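Local atomic coordinates of alginate biosynthesis protein AlgX (Pseudomonas aeruginosa, PDB entry 4KNC), a protein that protects the exopolysaccharide alginate from degradation as it crosses the periplasm and takes part in its O-acetylation. Residues Y85-G90 with P129-L134; E139-Y144 with T152-R157; A238-S243 with D274-A279. All blocks are in the same frame, centred on the assembly; numbering follows the deposited sequence.

Contact 1: Y85-G90 with P129-L134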
ATOM      1  N   TYR A  85      -0.271   5.563  -8.883  1.00 26.71           N
ATOM      2  CA  TYR A  85      -1.216   6.388  -8.148  1.00 27.77           C
ATOM      3  C   TYR A  85      -2.553   6.268  -8.864  1.00 28.50           C
ATOM      4  O   TYR A  85      -2.834   7.018  -9.802  1.00 29.73           O
ATOM      5  CB  TYR A  85      -0.725   7.835  -8.184  1.00 33.40           C
ATOM      6  CG  TYR A  85      -1.332   8.813  -7.181  1.00 40.01           C
ATOM      7  CD1 TYR A  85      -1.382   8.524  -5.812  1.00 38.87           C
ATOM      8  CD2 TYR A  85      -1.802  10.056  -7.603  1.00 25.31           C
ATOM      9  CE1 TYR A  85      -1.901   9.448  -4.898  1.00 25.38           C
ATOM     10  CE2 TYR A  85      -2.323  10.982  -6.700  1.00 25.63           C
ATOM     11  CZ  TYR A  85      -2.374  10.669  -5.358  1.00 29.57           C
ATOM     12  OH  TYR A  85      -2.892  11.590  -4.487  1.00 37.29           O
ATOM     13  N   GLN A  86      -3.359   5.294  -8.446  1.00 26.35           N
ATOM     14  CA  GLN A  86      -4.582   4.951  -9.181  1.00 23.56           C
ATOM     15  C   GLN A  86      -5.520   6.165  -9.266  1.00 29.70           C
ATOM     16  O   GLN A  86      -5.847   6.785  -8.260  1.00 29.26           O
ATOM     17  CB  GLN A  86      -5.293   3.763  -8.517  1.00 27.39           C
ATOM     18  CG  GLN A  86      -6.295   3.049  -9.441  1.00 27.55           C
ATOM     19  CD  GLN A  86      -7.179   2.045  -8.690  1.00 35.59           C
ATOM     20  OE1 GLN A  86      -7.467   2.219  -7.501  1.00 27.42           O
ATOM     21  NE2 GLN A  86      -7.603   0.989  -9.385  1.00 29.36           N
ATOM     22  N   PRO A  87      -5.918   6.537 -10.482  1.00 32.83           N
ATOM     23  CA  PRO A  87      -6.749   7.739 -10.633  1.00 31.38           C
ATOM     24  C   PRO A  87      -8.207   7.517 -10.195  1.00 35.56           C
ATOM     25  O   PRO A  87      -8.660   6.383 -10.065  1.00 32.36           O
ATOM     26  CB  PRO A  87      -6.666   8.034 -12.132  1.00 24.33           C
ATOM     27  CG  PRO A  87      -6.376   6.681 -12.767  1.00 36.95           C
ATOM     28  CD  PRO A  87      -5.483   5.975 -11.777  1.00 31.19           C
ATOM     29  N   THR A  88      -8.938   8.597  -9.968  1.00 33.61           N
ATOM     30  CA  THR A  88     -10.296   8.451  -9.436  1.00 36.23           C
ATOM     31  C   THR A  88     -11.292   7.976 -10.492  1.00 33.15           C
ATOM     32  O   THR A  88     -11.051   8.073 -11.700  1.00 25.70           O
ATOM     33  CB  THR A  88     -10.787   9.742  -8.752  1.00 35.96           C
ATOM     34  OG1 THR A  88     -10.693  10.847  -9.665  1.00 35.48           O
ATOM     35  CG2 THR A  88      -9.938  10.042  -7.501  1.00 26.58           C
ATOM     36  N   ARG A  89     -12.405   7.433 -10.026  1.00 26.06           N
ATOM     37  CA  ARG A  89     -13.475   7.009 -10.909  1.00 31.11           C
ATOM     38  C   ARG A  89     -14.044   8.232 -11.607  1.00 36.97           C
ATOM     39  O   ARG A  89     -14.501   8.152 -12.738  1.00 35.33           O
ATOM     40  CB  ARG A  89     -14.564   6.267 -10.110  1.00 25.99           C
ATOM     41  CG  ARG A  89     -14.023   5.024  -9.393  1.00 23.40           C
ATOM     42  CD  ARG A  89     -15.063   4.351  -8.481  1.00 27.21           C
ATOM     43  NE  ARG A  89     -16.089   3.614  -9.224  1.00 31.35           N
ATOM     44  CZ  ARG A  89     -17.309   4.080  -9.486  1.00 34.35           C
ATOM     45  NH1 ARG A  89     -17.665   5.297  -9.072  1.00 26.84           N
ATOM     46  NH2 ARG A  89     -18.176   3.325 -10.156  1.00 30.74           N
ATOM     47  N   GLY A  90     -14.011   9.371 -10.929  1.00 28.22           N
ATOM     48  CA  GLY A  90     -14.512  10.599 -11.519  1.00 26.29           C
ATOM     49  C   GLY A  90     -13.628  11.068 -12.675  1.00 41.76           C
ATOM     50  O   GLY A  90     -14.144  11.472 -13.723  1.00 42.27           O
ATOM     51  N   PRO A 129       4.133   6.694 -13.451  1.00 35.92           N
ATOM     52  CA  PRO A 129       3.352   6.682 -14.690  1.00 37.73           C
ATOM     53  C   PRO A 129       2.239   7.723 -14.666  1.00 41.64           C
ATOM     54  O   PRO A 129       1.608   7.984 -13.620  1.00 35.84           O
ATOM     55  CB  PRO A 129       2.772   5.267 -14.717  1.00 37.05           C
ATOM     56  CG  PRO A 129       3.769   4.457 -13.961  1.00 37.32           C
ATOM     57  CD  PRO A 129       4.262   5.347 -12.865  1.00 34.85           C
ATOM     58  N   ASP A 130       2.016   8.330 -15.823  1.00 34.55           N
ATOM     59  CA  ASP A 130       0.986   9.352 -15.976  1.00 34.39           C
ATOM     60  C   ASP A 130      -0.225   8.735 -16.656  1.00 28.58           C
ATOM     61  O   ASP A 130      -0.163   8.386 -17.835  1.00 31.22           O
ATOM     62  CB  ASP A 130       1.552  10.486 -16.836  1.00 37.59           C
ATOM     63  CG  ASP A 130       0.564  11.612 -17.056  1.00 42.88           C
ATOM     64  OD1 ASP A 130      -0.606  11.487 -16.651  1.00 46.95           O
ATOM     65  OD2 ASP A 130       0.971  12.629 -17.648  1.00 48.03           O
ATOM     66  N   PHE A 131      -1.330   8.619 -15.922  1.00 27.39           N
ATOM     67  CA  PHE A 131      -2.537   7.975 -16.435  1.00 32.01           C
ATOM     68  C   PHE A 131      -3.496   8.963 -17.088  1.00 32.58           C
ATOM     69  O   PHE A 131      -4.559   8.565 -17.561  1.00 30.91           O
ATOM     70  CB  PHE A 131      -3.274   7.188 -15.319  1.00 27.22           C
ATOM     71  CG  PHE A 131      -2.438   6.085 -14.714  1.00 29.10           C
ATOM     72  CD1 PHE A 131      -2.012   5.015 -15.497  1.00 26.51           C
ATOM     73  CD2 PHE A 131      -2.051   6.133 -13.378  1.00 30.55           C
ATOM     74  CE1 PHE A 131      -1.227   3.993 -14.954  1.00 24.21           C
ATOM     75  CE2 PHE A 131      -1.262   5.124 -12.835  1.00 29.82           C
ATOM     76  CZ  PHE A 131      -0.858   4.046 -13.622  1.00 26.18           C
ATOM     77  N   SER A 132      -3.122  10.240 -17.134  1.00 27.62           N
ATOM     78  CA  SER A 132      -4.028  11.241 -17.695  1.00 29.20           C
ATOM     79  C   SER A 132      -4.527  10.968 -19.133  1.00 29.08           C
ATOM     80  O   SER A 132      -5.648  11.349 -19.462  1.00 35.92           O
ATOM     81  CB  SER A 132      -3.479  12.669 -17.541  1.00 34.19           C
ATOM     82  OG  SER A 132      -2.230  12.817 -18.189  1.00 36.46           O
ATOM     83  N   PRO A 133      -3.730  10.282 -19.982  1.00 29.91           N
ATOM     84  CA  PRO A 133      -4.363   9.956 -21.271  1.00 38.91           C
ATOM     85  C   PRO A 133      -5.601   9.070 -21.155  1.00 39.78           C
ATOM     86  O   PRO A 133      -6.374   9.006 -22.114  1.00 34.89           O
ATOM     87  CB  PRO A 133      -3.260   9.213 -22.031  1.00 39.79           C
ATOM     88  CG  PRO A 133      -1.986   9.770 -21.469  1.00 39.89           C
ATOM     89  CD  PRO A 133      -2.285   9.990 -19.995  1.00 34.24           C
ATOM     90  N   LEU A 134      -5.800   8.414 -20.009  1.00 36.05           N
ATOM     91  CA  LEU A 134      -6.969   7.555 -19.828  1.00 40.44           C
ATOM     92  C   LEU A 134      -8.179   8.298 -19.275  1.00 38.07           C
ATOM     93  O   LEU A 134      -9.254   7.713 -19.135  1.00 39.25           O
ATOM     94  CB  LEU A 134      -6.639   6.373 -18.911  1.00 41.00           C
ATOM     95  CG  LEU A 134      -5.404   5.579 -19.314  1.00 40.73           C
ATOM     96  CD1 LEU A 134      -5.219   4.391 -18.366  1.00 35.60           C
ATOM     97  CD2 LEU A 134      -5.534   5.132 -20.780  1.00 31.22           C
TER
HETATM   98  O   HOH W   1       1.366   6.604 -11.095  1.00 28.33           O
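Phe131 brings the CD2 side of its ring to Tyr85 O and Pro87 where the edge strand 80-85 of the parallel sheet in the SGNH hydrolase-like domain runs out toward helix 89-93. No direct hydrogen bond joins the two segments; the contact is apolar and water-mediated. Pro87 and Phe131 cross at about a right angle, Pro87 CD coming obliquely to Phe131 CD2 at 3.8 Å and Pro87 CG lying 4.0 Å from Phe131 CB. With its CG anti to the carbonyl carbon (chi1 -61°), Phe131 swings its ring in toward the strand end, among Val84, Tyr114 of helix 107-123 and Val163 of helix 153-169. Tyr85 O sits at the edge of this ring, near its plane, 3.8 Å from Phe131 CD2; its hydrogen bond comes from Tyr114 OH. The Tyr85 ring turns to Phe121, which it meets edge-to-face. The polar link is water 1, which accepts from Tyr85 N and donates to Pro129 O, both at 2.9 Å. Within 129-134 the bend at Phe131 is held by an Asx turn: Asp130 OD1 takes Ser132 N at 2.8 Å on its anti side and Ser132 OG at 2.6 Å on its syn side, both donors lying about 30° out of the carboxylate plane, on the same face.

Contact 2: E139-Y144 with T152-R157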
ATOM      1  N   GLU A 139     -14.821   4.311 -23.868  1.00 53.04           N
ATOM      2  CA  GLU A 139     -14.378   2.952 -24.133  1.00 48.88           C
ATOM      3  C   GLU A 139     -15.579   2.055 -24.028  1.00 50.08           C
ATOM      4  O   GLU A 139     -16.490   2.343 -23.264  1.00 51.87           O
ATOM      5  CB  GLU A 139     -13.379   2.513 -23.066  1.00 43.33           C
ATOM      6  CG  GLU A 139     -12.062   3.261 -23.111  1.00 42.45           C
ATOM      7  CD  GLU A 139     -11.199   2.847 -24.287  1.00 50.14           C
ATOM      8  OE1 GLU A 139     -11.414   1.743 -24.831  1.00 44.55           O
ATOM      9  OE2 GLU A 139     -10.300   3.630 -24.657  1.00 51.92           O
ATOM     10  N   GLU A 140     -15.579   0.951 -24.763  1.00 49.06           N
ATOM     11  CA  GLU A 140     -16.673  -0.003 -24.656  1.00 52.43           C
ATOM     12  C   GLU A 140     -16.596  -0.786 -23.354  1.00 40.47           C
ATOM     13  O   GLU A 140     -17.610  -1.042 -22.716  1.00 52.61           O
ATOM     14  CB  GLU A 140     -16.671  -0.945 -25.845  1.00 56.82           C
ATOM     15  CG  GLU A 140     -17.125  -0.259 -27.101  1.00 80.94           C
ATOM     16  CD  GLU A 140     -18.605   0.086 -27.077  1.00 94.35           C
ATOM     17  OE1 GLU A 140     -19.402  -0.738 -26.575  1.00 94.09           O
ATOM     18  OE2 GLU A 140     -18.970   1.182 -27.563  1.00101.79           O
ATOM     19  N   HIS A 141     -15.386  -1.168 -22.978  1.00 41.38           N
ATOM     20  CA  HIS A 141     -15.145  -1.817 -21.697  1.00 51.09           C
ATOM     21  C   HIS A 141     -14.696  -0.783 -20.668  1.00 44.72           C
ATOM     22  O   HIS A 141     -13.529  -0.396 -20.639  1.00 34.64           O
ATOM     23  CB  HIS A 141     -14.087  -2.908 -21.842  1.00 51.00           C
ATOM     24  CG  HIS A 141     -14.502  -4.030 -22.742  1.00 59.17           C
ATOM     25  ND1 HIS A 141     -13.782  -4.394 -23.861  1.00 61.78           N
ATOM     26  CD2 HIS A 141     -15.564  -4.868 -22.688  1.00 50.83           C
ATOM     27  CE1 HIS A 141     -14.381  -5.410 -24.454  1.00 59.60           C
ATOM     28  NE2 HIS A 141     -15.464  -5.718 -23.761  1.00 55.58           N
ATOM     29  N   ALA A 142     -15.635  -0.339 -19.839  1.00 33.26           N
ATOM     30  CA  ALA A 142     -15.381   0.719 -18.866  1.00 34.85           C
ATOM     31  C   ALA A 142     -14.180   0.407 -17.972  1.00 29.40           C
ATOM     32  O   ALA A 142     -13.993  -0.737 -17.545  1.00 31.73           O
ATOM     33  CB  ALA A 142     -16.624   0.939 -18.014  1.00 38.37           C
ATOM     34  N   TYR A 143     -13.372   1.426 -17.690  1.00 27.75           N
ATOM     35  CA  TYR A 143     -12.189   1.268 -16.835  1.00 30.96           C
ATOM     36  C   TYR A 143     -12.595   0.706 -15.456  1.00 32.66           C
ATOM     37  O   TYR A 143     -11.996  -0.262 -14.962  1.00 29.54           O
ATOM     38  CB  TYR A 143     -11.496   2.625 -16.706  1.00 27.78           C
ATOM     39  CG  TYR A 143     -10.192   2.684 -15.933  1.00 31.63           C
ATOM     40  CD1 TYR A 143     -10.184   2.692 -14.543  1.00 32.27           C
ATOM     41  CD2 TYR A 143      -8.967   2.826 -16.597  1.00 31.57           C
ATOM     42  CE1 TYR A 143      -8.998   2.771 -13.831  1.00 29.54           C
ATOM     43  CE2 TYR A 143      -7.779   2.921 -15.891  1.00 31.75           C
ATOM     44  CZ  TYR A 143      -7.800   2.885 -14.501  1.00 35.67           C
ATOM     45  OH  TYR A 143      -6.626   2.967 -13.769  1.00 32.31           O
ATOM     46  N   TYR A 144     -13.637   1.290 -14.867  1.00 30.04           N
ATOM     47  CA  TYR A 144     -14.130   0.898 -13.531  1.00 32.35           C
ATOM     48  C   TYR A 144     -15.421   0.088 -13.540  1.00 30.52           C
ATOM     49  O   TYR A 144     -16.245   0.238 -14.442  1.00 33.56           O
ATOM     50  CB  TYR A 144     -14.371   2.143 -12.676  1.00 31.24           C
ATOM     51  CG  TYR A 144     -13.132   2.634 -11.956  1.00 32.67           C
ATOM     52  CD1 TYR A 144     -12.650   1.956 -10.839  1.00 25.94           C
ATOM     53  CD2 TYR A 144     -12.445   3.775 -12.389  1.00 26.37           C
ATOM     54  CE1 TYR A 144     -11.520   2.388 -10.168  1.00 33.77           C
ATOM     55  CE2 TYR A 144     -11.305   4.223 -11.719  1.00 30.84           C
ATOM     56  CZ  TYR A 144     -10.850   3.515 -10.610  1.00 35.12           C
ATOM     57  OH  TYR A 144      -9.732   3.921  -9.923  1.00 34.15           O
ATOM     58  N   THR A 152     -11.956  -2.698 -13.567  1.00 24.45           N
ATOM     59  CA  THR A 152     -12.185  -3.970 -14.237  1.00 25.51           C
ATOM     60  C   THR A 152     -10.827  -4.459 -14.749  1.00 36.61           C
ATOM     61  O   THR A 152      -9.865  -3.688 -14.771  1.00 33.26           O
ATOM     62  CB  THR A 152     -13.092  -3.791 -15.453  1.00 34.19           C
ATOM     63  OG1 THR A 152     -12.488  -2.857 -16.372  1.00 31.75           O
ATOM     64  CG2 THR A 152     -14.471  -3.287 -15.022  1.00 31.90           C
ATOM     65  N   PRO A 153     -10.737  -5.738 -15.157  1.00 36.45           N
ATOM     66  CA  PRO A 153      -9.519  -6.191 -15.834  1.00 31.29           C
ATOM     67  C   PRO A 153      -9.111  -5.311 -17.021  1.00 29.97           C
ATOM     68  O   PRO A 153      -7.926  -5.053 -17.146  1.00 28.72           O
ATOM     69  CB  PRO A 153      -9.880  -7.596 -16.285  1.00 30.17           C
ATOM     70  CG  PRO A 153     -10.798  -8.069 -15.182  1.00 31.28           C
ATOM     71  CD  PRO A 153     -11.613  -6.870 -14.798  1.00 34.23           C
ATOM     72  N   HIS A 154     -10.052  -4.836 -17.831  1.00 31.41           N
ATOM     73  CA  HIS A 154      -9.717  -3.915 -18.924  1.00 34.33           C
ATOM     74  C   HIS A 154      -9.052  -2.616 -18.430  1.00 34.90           C
ATOM     75  O   HIS A 154      -8.064  -2.149 -19.013  1.00 39.26           O
ATOM     76  CB  HIS A 154     -10.950  -3.623 -19.786  1.00 34.86           C
ATOM     77  CG  HIS A 154     -11.274  -4.714 -20.766  1.00 46.40           C
ATOM     78  ND1 HIS A 154     -10.615  -4.853 -21.972  1.00 43.11           N
ATOM     79  CD2 HIS A 154     -12.190  -5.712 -20.723  1.00 41.84           C
ATOM     80  CE1 HIS A 154     -11.099  -5.898 -22.619  1.00 43.98           C
ATOM     81  NE2 HIS A 154     -12.058  -6.434 -21.885  1.00 49.88           N
ATOM     82  N   GLY A 155      -9.576  -2.053 -17.340  1.00 30.76           N
ATOM     83  CA  GLY A 155      -8.973  -0.885 -16.715  1.00 25.32           C
ATOM     84  C   GLY A 155      -7.544  -1.159 -16.261  1.00 34.34           C
ATOM     85  O   GLY A 155      -6.629  -0.353 -16.496  1.00 30.88           O
ATOM     86  N   ALA A 156      -7.356  -2.303 -15.603  1.00 30.01           N
ATOM     87  CA  ALA A 156      -6.035  -2.727 -15.154  1.00 28.49           C
ATOM     88  C   ALA A 156      -5.080  -2.905 -16.340  1.00 27.27           C
ATOM     89  O   ALA A 156      -3.896  -2.631 -16.231  1.00 29.42           O
ATOM     90  CB  ALA A 156      -6.137  -4.032 -14.362  1.00 24.42           C
ATOM     91  N   ARG A 157      -5.612  -3.374 -17.464  1.00 32.01           N
ATOM     92  CA  ARG A 157      -4.814  -3.642 -18.655  1.00 39.76           C
ATOM     93  C   ARG A 157      -4.318  -2.336 -19.284  1.00 36.08           C
ATOM     94  O   ARG A 157      -3.116  -2.174 -19.557  1.00 33.81           O
ATOM     95  CB  ARG A 157      -5.629  -4.466 -19.664  1.00 25.27           C
ATOM     96  CG  ARG A 157      -4.899  -4.703 -21.000  1.00 26.76           C
ATOM     97  CD  ARG A 157      -5.763  -5.528 -21.977  1.00 38.69           C
ATOM     98  NE  ARG A 157      -5.138  -5.626 -23.292  1.00 44.51           N
ATOM     99  CZ  ARG A 157      -5.179  -4.659 -24.204  1.00 57.70           C
ATOM    100  NH1 ARG A 157      -5.829  -3.531 -23.934  1.00 57.45           N
ATOM    101  NH2 ARG A 157      -4.568  -4.812 -25.381  1.00 53.00           N
TER
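His154 and His141 stack ring on ring at the solvent-facing end of this contact. The planes are only 11° from parallel, the centroids lie 3.9 Å apart, and the rings are offset, each placing a nitrogen over the rim of the other's face. His141 ND1 comes within 3.3 Å of His154 CE1; it is just as near to His154 NE2, but the angle is poor and no hydrogen bond forms. His141 CB adds a CH-pi contact over the His154 face. Both histidines hold CG anti to the carbonyl carbon, which turns the rings face to face, and Asp213 of strand 210-220 touches both.

The helix that carries His154 starts with a classic N-cap: Thr152 OG1 accepts from Gly155 N at 3.2 Å. The preceding loop carries Asp148 and His150, inferred active-site residues of the SGNH hydrolase-like domain, and the backbone bond from Thr152 N to Tyr143 O, 2.8 Å long and tilted 18° from the carbonyl plane, closes that loop. The hydroxyl proton of Thr152 has two acceptors within reach, Ala142 O at 2.9 Å and Tyr143 O, while Thr152 CG2 packs against Tyr144 C.

Tyr143 works deeper. Its backbone points CB away from the helix, yet with CG anti to the backbone N (chi1 -176°) the ring folds back to cover the first turn. Gly155 CA stands over the ring face, 4.0 Å from the Tyr143 centroid, and Tyr143 CE2 lies 3.5 Å from Gly155 O. The same Gly155 CA directs a C-H at Tyr143 O, 3.5 Å from it. Tyr143 OH bonds to Ser159 OG, one turn further along helix 153-169.

Contact 3: A238-S243 with D274-A279; sequences ALVGTS and DSSLLA
A buried strand-to-helix contact sets the end of strand 237-240, an inner strand of the parallel sheet in the SGNH hydrolase-like domain, against the first turn of helix 275-282. Its chief polar tie runs from Gly241 N to Ser276 OG, 3.0 Å long with an N-H...O angle of 151°. Ser276 holds OG anti to its own backbone N (chi1 172°), extending the hydroxyl across to the strand, where it also lies 3.2 Å from Val240 CB. Val240 divides its branches: CG1 runs beside Ser276, while CG2 meets Leu277 CB at 3.9 Å. Trp296 and Leu294 of strand 293-298 also pack on Val240. Beside the Gly241 bond, water 2 donates to Gly241 O and accepts from Ser276 N, both at 3.0 Å, thereby satisfying an N-H of the helix's first turn. Both backbone polar groups of Gly241, two residues before the inferred nucleophile Ser243, are therefore bound to Ser276, one directly and one through water. Ser276 OG has a second partner in Asn266 O, just beyond strand 263-265; since a carbonyl can only accept, the hydroxyl gives its proton there while accepting from Gly241 N.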
ATOM      1  N   ALA A 238       9.261  -6.324  -8.349  1.00 34.79           N
ATOM      2  CA  ALA A 238       8.299  -6.718  -7.330  1.00 32.70           C
ATOM      3  C   ALA A 238       7.176  -5.711  -7.275  1.00 31.17           C
ATOM      4  O   ALA A 238       7.391  -4.515  -7.458  1.00 37.60           O
ATOM      5  CB  ALA A 238       8.975  -6.811  -5.974  1.00 37.58           C
ATOM      6  N   LEU A 239       5.974  -6.207  -7.021  1.00 30.60           N
ATOM      7  CA  LEU A 239       4.790  -5.383  -6.963  1.00 29.89           C
ATOM      8  C   LEU A 239       4.203  -5.457  -5.565  1.00 34.12           C
ATOM      9  O   LEU A 239       3.939  -6.547  -5.048  1.00 32.47           O
ATOM     10  CB  LEU A 239       3.767  -5.878  -7.986  1.00 30.85           C
ATOM     11  CG  LEU A 239       2.375  -5.248  -7.976  1.00 29.49           C
ATOM     12  CD1 LEU A 239       2.435  -3.735  -8.171  1.00 27.66           C
ATOM     13  CD2 LEU A 239       1.517  -5.899  -9.047  1.00 25.27           C
ATOM     14  N   VAL A 240       4.013  -4.302  -4.943  1.00 31.43           N
ATOM     15  CA  VAL A 240       3.316  -4.245  -3.668  1.00 32.60           C
ATOM     16  C   VAL A 240       2.103  -3.349  -3.864  1.00 35.17           C
ATOM     17  O   VAL A 240       2.175  -2.365  -4.603  1.00 32.30           O
ATOM     18  CB  VAL A 240       4.227  -3.767  -2.506  1.00 31.65           C
ATOM     19  CG1 VAL A 240       5.260  -4.838  -2.191  1.00 26.58           C
ATOM     20  CG2 VAL A 240       4.907  -2.433  -2.834  1.00 26.11           C
ATOM     21  N   GLY A 241       0.980  -3.712  -3.249  1.00 31.55           N
ATOM     22  CA  GLY A 241      -0.274  -3.063  -3.575  1.00 30.72           C
ATOM     23  C   GLY A 241      -1.477  -3.574  -2.815  1.00 33.80           C
ATOM     24  O   GLY A 241      -1.341  -4.256  -1.805  1.00 30.56           O
ATOM     25  N   THR A 242      -2.657  -3.234  -3.321  1.00 30.76           N
ATOM     26  CA  THR A 242      -3.914  -3.501  -2.640  1.00 31.77           C
ATOM     27  C   THR A 242      -4.656  -4.642  -3.324  1.00 34.42           C
ATOM     28  O   THR A 242      -4.084  -5.352  -4.159  1.00 33.49           O
ATOM     29  CB  THR A 242      -4.804  -2.264  -2.708  1.00 38.03           C
ATOM     30  OG1 THR A 242      -5.180  -2.036  -4.076  1.00 31.99           O
ATOM     31  CG2 THR A 242      -4.045  -1.035  -2.168  1.00 32.57           C
ATOM     32  N   SER A 243      -5.938  -4.807  -2.993  1.00 26.47           N
ATOM     33  CA  SER A 243      -6.759  -5.794  -3.684  1.00 27.25           C
ATOM     34  C   SER A 243      -6.758  -5.523  -5.197  1.00 31.40           C
ATOM     35  O   SER A 243      -6.840  -6.457  -5.979  1.00 29.36           O
ATOM     36  CB  SER A 243      -8.193  -5.866  -3.108  1.00 27.67           C
ATOM     37  OG  SER A 243      -8.930  -4.681  -3.351  1.00 29.97           O
ATOM     38  N   ASP A 274      -0.241   0.694   3.222  1.00 36.03           N
ATOM     39  CA  ASP A 274       0.935   0.335   4.018  1.00 35.49           C
ATOM     40  C   ASP A 274       1.283  -1.161   4.088  1.00 36.08           C
ATOM     41  O   ASP A 274       2.451  -1.524   4.017  1.00 33.76           O
ATOM     42  CB  ASP A 274       0.812   0.920   5.436  1.00 38.16           C
ATOM     43  CG  ASP A 274      -0.361   0.332   6.233  1.00 40.04           C
ATOM     44  OD1 ASP A 274      -1.427   0.013   5.645  1.00 36.61           O
ATOM     45  OD2 ASP A 274      -0.214   0.201   7.467  1.00 46.72           O
ATOM     46  N   SER A 275       0.274  -2.019   4.202  1.00 33.28           N
ATOM     47  CA  SER A 275       0.501  -3.404   4.613  1.00 36.13           C
ATOM     48  C   SER A 275       1.370  -4.233   3.670  1.00 36.39           C
ATOM     49  O   SER A 275       2.271  -4.959   4.105  1.00 36.10           O
ATOM     50  CB  SER A 275      -0.843  -4.105   4.876  1.00 32.71           C
ATOM     51  OG  SER A 275      -1.531  -3.455   5.936  1.00 39.36           O
ATOM     52  N   SER A 276       1.114  -4.114   2.376  1.00 32.53           N
ATOM     53  CA  SER A 276       1.795  -4.964   1.407  1.00 38.27           C
ATOM     54  C   SER A 276       3.291  -4.695   1.382  1.00 29.80           C
ATOM     55  O   SER A 276       4.108  -5.618   1.428  1.00 39.23           O
ATOM     56  CB  SER A 276       1.187  -4.778   0.015  1.00 34.35           C
ATOM     57  OG  SER A 276       1.949  -5.465  -0.953  1.00 33.01           O
ATOM     58  N   LEU A 277       3.646  -3.421   1.316  1.00 28.85           N
ATOM     59  CA  LEU A 277       5.050  -3.028   1.282  1.00 27.97           C
ATOM     60  C   LEU A 277       5.758  -3.351   2.610  1.00 35.02           C
ATOM     61  O   LEU A 277       6.906  -3.795   2.617  1.00 38.26           O
ATOM     62  CB  LEU A 277       5.158  -1.537   0.957  1.00 31.09           C
ATOM     63  CG  LEU A 277       6.521  -0.846   0.972  1.00 37.43           C
ATOM     64  CD1 LEU A 277       7.492  -1.545   0.044  1.00 46.23           C
ATOM     65  CD2 LEU A 277       6.345   0.586   0.544  1.00 44.85           C
ATOM     66  N   LEU A 278       5.081  -3.133   3.734  1.00 42.73           N
ATOM     67  CA  LEU A 278       5.689  -3.458   5.026  1.00 40.14           C
ATOM     68  C   LEU A 278       5.942  -4.969   5.163  1.00 36.79           C
ATOM     69  O   LEU A 278       7.024  -5.389   5.558  1.00 39.27           O
ATOM     70  CB  LEU A 278       4.831  -2.939   6.186  1.00 37.19           C
ATOM     71  CG  LEU A 278       4.740  -1.425   6.424  1.00 35.23           C
ATOM     72  CD1 LEU A 278       3.976  -1.112   7.732  1.00 37.08           C
ATOM     73  CD2 LEU A 278       6.135  -0.778   6.446  1.00 34.39           C
ATOM     74  N   ALA A 279       4.951  -5.785   4.811  1.00 34.53           N
ATOM     75  CA  ALA A 279       5.134  -7.234   4.878  1.00 36.00           C
ATOM     76  C   ALA A 279       6.254  -7.682   3.949  1.00 41.17           C
ATOM     77  O   ALA A 279       7.119  -8.474   4.343  1.00 42.62           O
ATOM     78  CB  ALA A 279       3.832  -7.961   4.545  1.00 34.98           C
TER
HETATM   79  O   HOH W   2      -1.280  -2.999   0.906  1.00 27.04           O

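From the N terminus, contact 1 comes first: the chain leaves strand 80-85, runs through helices 89-93, 99-104 and 107-123, and returns at 129-134, tying the end of the edge strand to the loop after helix 107-123. Contact 2 follows almost at once, closing a short loop and tying the same inter-helix stretch to helix 153-169. Contact 3 opens much later, spans helix 251-259 and strand 263-265, and ties an inner strand to helix 275-282. The three are in series; none nests in or crosses another. Contacts 1 and 2 touch through Tyr144 OH and Pro87 O, 2.7 Å apart and probably hydrogen-bonded. Contact 3 touches neither, though Ser243 reaches His150 of contact 2's loop.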